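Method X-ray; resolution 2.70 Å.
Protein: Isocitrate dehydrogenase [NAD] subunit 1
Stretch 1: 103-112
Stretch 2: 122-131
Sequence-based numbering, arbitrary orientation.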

# COMPACT_ATOMS: atom_id res chain seq x y z
N ILE E 103 -0.97 13.19 -14.07
CA ILE E 103 -0.21 14.32 -14.59
C ILE E 103 -1.03 15.57 -14.37
O ILE E 103 -2.06 15.77 -15.01
N TYR E 104 -0.59 16.42 -13.45
CA TYR E 104 -1.47 17.43 -12.86
C TYR E 104 -1.10 18.86 -13.17
O TYR E 104 -1.80 19.81 -12.79
N ALA E 105 0.01 19.05 -13.86
CA ALA E 105 0.47 20.40 -14.09
C ALA E 105 0.77 20.61 -15.56
O ALA E 105 1.66 19.98 -16.10
N ASN E 106 -0.00 21.48 -16.19
CA ASN E 106 0.24 21.81 -17.57
C ASN E 106 1.00 23.15 -17.63
O ASN E 106 0.62 24.09 -16.98
N VAL E 107 2.12 23.21 -18.34
CA VAL E 107 2.91 24.41 -18.45
C VAL E 107 2.99 24.84 -19.91
O VAL E 107 3.27 24.02 -20.78
N ALA E 108 2.73 26.11 -20.18
CA ALA E 108 2.91 26.68 -21.51
C ALA E 108 3.86 27.89 -21.46
O ALA E 108 3.74 28.79 -20.62
N LEU E 109 4.83 27.91 -22.35
CA LEU E 109 5.78 29.02 -22.35
C LEU E 109 5.49 29.98 -23.49
O LEU E 109 5.48 29.58 -24.67
N PHE E 110 5.24 31.24 -23.16
CA PHE E 110 5.00 32.25 -24.18
C PHE E 110 6.13 33.28 -24.27
O PHE E 110 6.05 34.36 -23.68
N LYS E 111 7.20 32.93 -24.98
CA LYS E 111 8.27 33.89 -25.23
C LYS E 111 8.22 34.38 -26.67
O LYS E 111 8.17 33.58 -27.61
N SER E 112 8.24 35.71 -26.83
CA SER E 112 8.35 36.35 -28.15
C SER E 112 9.63 35.94 -28.91
O SER E 112 10.71 35.78 -28.32
N ASP E 122 8.47 41.64 -27.22
CA ASP E 122 9.21 41.20 -26.03
C ASP E 122 8.33 40.69 -24.91
O ASP E 122 8.30 41.24 -23.80
N ILE E 123 7.59 39.63 -25.21
CA ILE E 123 6.72 39.03 -24.22
C ILE E 123 7.43 37.84 -23.60
O ILE E 123 8.19 37.11 -24.28
N ASP E 124 7.23 37.66 -22.30
CA ASP E 124 7.79 36.50 -21.61
C ASP E 124 6.94 36.03 -20.43
O ASP E 124 7.29 36.25 -19.26
N LEU E 125 5.83 35.37 -20.74
CA LEU E 125 5.04 34.82 -19.65
C LEU E 125 4.89 33.31 -19.71
O LEU E 125 5.04 32.70 -20.77
N ILE E 126 4.65 32.74 -18.54
CA ILE E 126 4.48 31.31 -18.35
C ILE E 126 3.13 31.09 -17.69
O ILE E 126 2.83 31.73 -16.69
N VAL E 127 2.32 30.21 -18.27
CA VAL E 127 1.02 29.90 -17.73
C VAL E 127 1.05 28.47 -17.22
O VAL E 127 1.34 27.53 -17.96
N ILE E 128 0.78 28.30 -15.93
CA ILE E 128 0.75 26.97 -15.32
C ILE E 128 -0.69 26.70 -14.93
O ILE E 128 -1.27 27.46 -14.16
N ARG E 129 -1.29 25.65 -15.47
CA ARG E 129 -2.67 25.36 -15.13
C ARG E 129 -2.88 23.97 -14.48
O ARG E 129 -2.22 23.01 -14.83
N GLU E 130 -3.80 23.92 -13.51
CA GLU E 130 -4.13 22.70 -12.81
C GLU E 130 -4.88 21.78 -13.76
O GLU E 130 -5.78 22.22 -14.45
N ASN E 131 -4.51 20.49 -13.76
CA ASN E 131 -4.99 19.57 -14.79
C ASN E 131 -5.79 18.33 -14.32
O ASN E 131 -6.02 17.40 -15.10

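An antiparallel pair of strands satisfies its backbone in alternate rows, and side chains can then satisfy polar groups left at the ends. The two stretches here, strands 105-111 and 124-130 running at 163° to each other, illustrate the division well. Asn 106, Ala 108 and Phe 110 face Arg 129, Val 127 and Leu 125 in hydrogen-bonded pairs, each residue giving its N and receiving at its O. In the central pair, Ala 108 N lies 3.0 Å from Val 127 O, and Val 127 N returns the bond to Ala 108 O at 3.1 Å.

At both ends a side chain takes over part of this work. Ser 112 N donates to Ile 123 O at 2.9 Å, but the return bond from Ile 123 N ends on the hydroxyl Ser 112 OG, 3.1 Å away; with Ser 112 in the m rotamer (chi1 -86°), the side-chain oxygen, not the main-chain carbonyl, accepts the return bond. At the other end Asn 131 N donates to Tyr 104 O at 3.0 Å, and the t rotamer of Asn 131 lets its amide ND2 reach Ile 103 O, also at 3.0 Å. Its remaining OD1 is satisfied elsewhere in the structure. Both Ser 112 and Asn 131 direct their CA-to-CB bonds toward the opposite stretch.

Between these ends the side chains alternate between two faces. On the face of Phe 110, the ring (chi1 m) meets Leu 125 and Val 127 obliquely: Phe 110 CD1 is 3.4 Å from Leu 125 CD1, and Phe 110 CE1 is 3.7 Å from Val 127 CG2. Leu 125 adopts chi1 p and chi2 p, which brings its end nearer the ring. Ala 108 adds only a methyl group to this face.

Farther along the same face, Asn 106 (t) and Arg 129 (p) show that proximity is not bonding. Asn 106 OD1 sits 2.9 Å from Arg 129 NH1 but over one face of the guanidinium, so the angle is too poor for a hydrogen bond. Asn 106 ND2 is satisfied elsewhere.

The other face has an apolar middle. Leu 109 CD2 approaches Ile 126 CG1 to 3.6 Å, Val 107 CG1 lies 3.9 Å from Ile 126 CG2, and Val 107 (t) also touches Ile 128 (m). Beyond Leu 109, the extended, all-t Lys 111 makes no salt bridge with Asp 124, whose OD1 is hydrogen-bonded elsewhere; beyond Val 107, the carboxylate of Glu 130 finds its partners just outside the stretches.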

# COMPACT_ATOMS: atom_id res chain seq x y z
CB ILE E 103 0.05 14.12 -16.08
CG1 ILE E 103 1.00 12.93 -16.27
CG2 ILE E 103 0.66 15.33 -16.67
CD1 ILE E 103 1.25 12.56 -17.71
CB TYR E 104 -1.50 17.28 -11.33
CG TYR E 104 -0.17 17.50 -10.63
CD1 TYR E 104 0.65 16.42 -10.29
CD2 TYR E 104 0.28 18.77 -10.32
CE1 TYR E 104 1.88 16.60 -9.67
CE2 TYR E 104 1.53 18.97 -9.70
CZ TYR E 104 2.32 17.88 -9.36
OH TYR E 104 3.53 18.06 -8.73
CB ALA E 105 1.70 20.69 -13.24
CB ASN E 106 -1.06 21.82 -18.39
CG ASN E 106 -0.90 22.49 -19.76
OD1 ASN E 106 -1.66 23.39 -20.14
ND2 ASN E 106 0.13 22.08 -20.50
CB VAL E 107 4.36 24.17 -18.02
CG1 VAL E 107 5.08 25.49 -17.91
CG2 VAL E 107 4.41 23.44 -16.71
CB ALA E 108 1.60 27.04 -22.12
CB LEU E 109 7.21 28.52 -22.43
CG LEU E 109 7.59 27.45 -21.41
CD1 LEU E 109 9.06 27.05 -21.56
CD2 LEU E 109 7.32 28.03 -20.05
CB PHE E 110 3.66 32.93 -23.92
CG PHE E 110 2.53 31.98 -23.86
CD1 PHE E 110 2.04 31.56 -22.63
CD2 PHE E 110 1.96 31.48 -25.03
CE1 PHE E 110 0.97 30.68 -22.56
CE2 PHE E 110 0.91 30.59 -24.97
CZ PHE E 110 0.41 30.18 -23.72
CB LYS E 111 9.65 33.28 -24.95
CG LYS E 111 10.67 34.32 -24.54
CD LYS E 111 11.97 33.70 -24.10
CE LYS E 111 13.01 34.77 -23.81
NZ LYS E 111 14.35 34.16 -23.52
CB SER E 112 8.28 37.87 -28.01
OG SER E 112 6.94 38.36 -28.01
CB ASP E 122 10.14 42.32 -25.54
CG ASP E 122 11.22 42.65 -26.56
OD1 ASP E 122 12.06 41.76 -26.84
OD2 ASP E 122 11.23 43.79 -27.08
CB ILE E 123 5.39 38.61 -24.85
CG1 ILE E 123 4.54 39.87 -25.09
CG2 ILE E 123 4.63 37.65 -23.95
CD1 ILE E 123 3.37 39.63 -25.97
CB ASP E 124 9.23 36.76 -21.16
CG ASP E 124 9.93 35.47 -20.74
OD1 ASP E 124 9.27 34.40 -20.78
OD2 ASP E 124 11.13 35.53 -20.39
CB LEU E 125 3.69 35.53 -19.52
CG LEU E 125 2.81 35.69 -20.73
CD1 LEU E 125 1.88 34.51 -20.85
CD2 LEU E 125 2.01 36.95 -20.49
CB ILE E 126 5.56 30.81 -17.43
CG1 ILE E 126 6.91 31.04 -18.09
CG2 ILE E 126 5.35 29.33 -17.06
CD1 ILE E 126 8.05 30.60 -17.23
CB VAL E 127 -0.11 30.09 -18.77
CG1 VAL E 127 -1.43 29.54 -18.24
CG2 VAL E 127 -0.25 31.56 -19.15
CB ILE E 128 1.67 26.89 -14.08
CG1 ILE E 128 3.13 26.99 -14.47
CG2 ILE E 128 1.43 25.62 -13.30
CD1 ILE E 128 4.08 27.17 -13.34
CB ARG E 129 -3.60 25.61 -16.32
CG ARG E 129 -3.79 24.43 -17.22
CD ARG E 129 -5.18 24.46 -17.82
NE ARG E 129 -5.47 23.20 -18.48
CZ ARG E 129 -5.11 22.93 -19.73
NH1 ARG E 129 -4.46 23.86 -20.44
NH2 ARG E 129 -5.40 21.75 -20.28
CB GLU E 130 -5.01 23.03 -11.60
CG GLU E 130 -4.92 22.01 -10.46
CD GLU E 130 -5.57 20.65 -10.78
OE1 GLU E 130 -6.69 20.64 -11.36
OE2 GLU E 130 -4.95 19.60 -10.45
CB ASN E 131 -3.80 19.16 -15.70
CG ASN E 131 -4.22 18.36 -16.92
OD1 ASN E 131 -5.08 18.79 -17.72
ND2 ASN E 131 -3.62 17.19 -17.08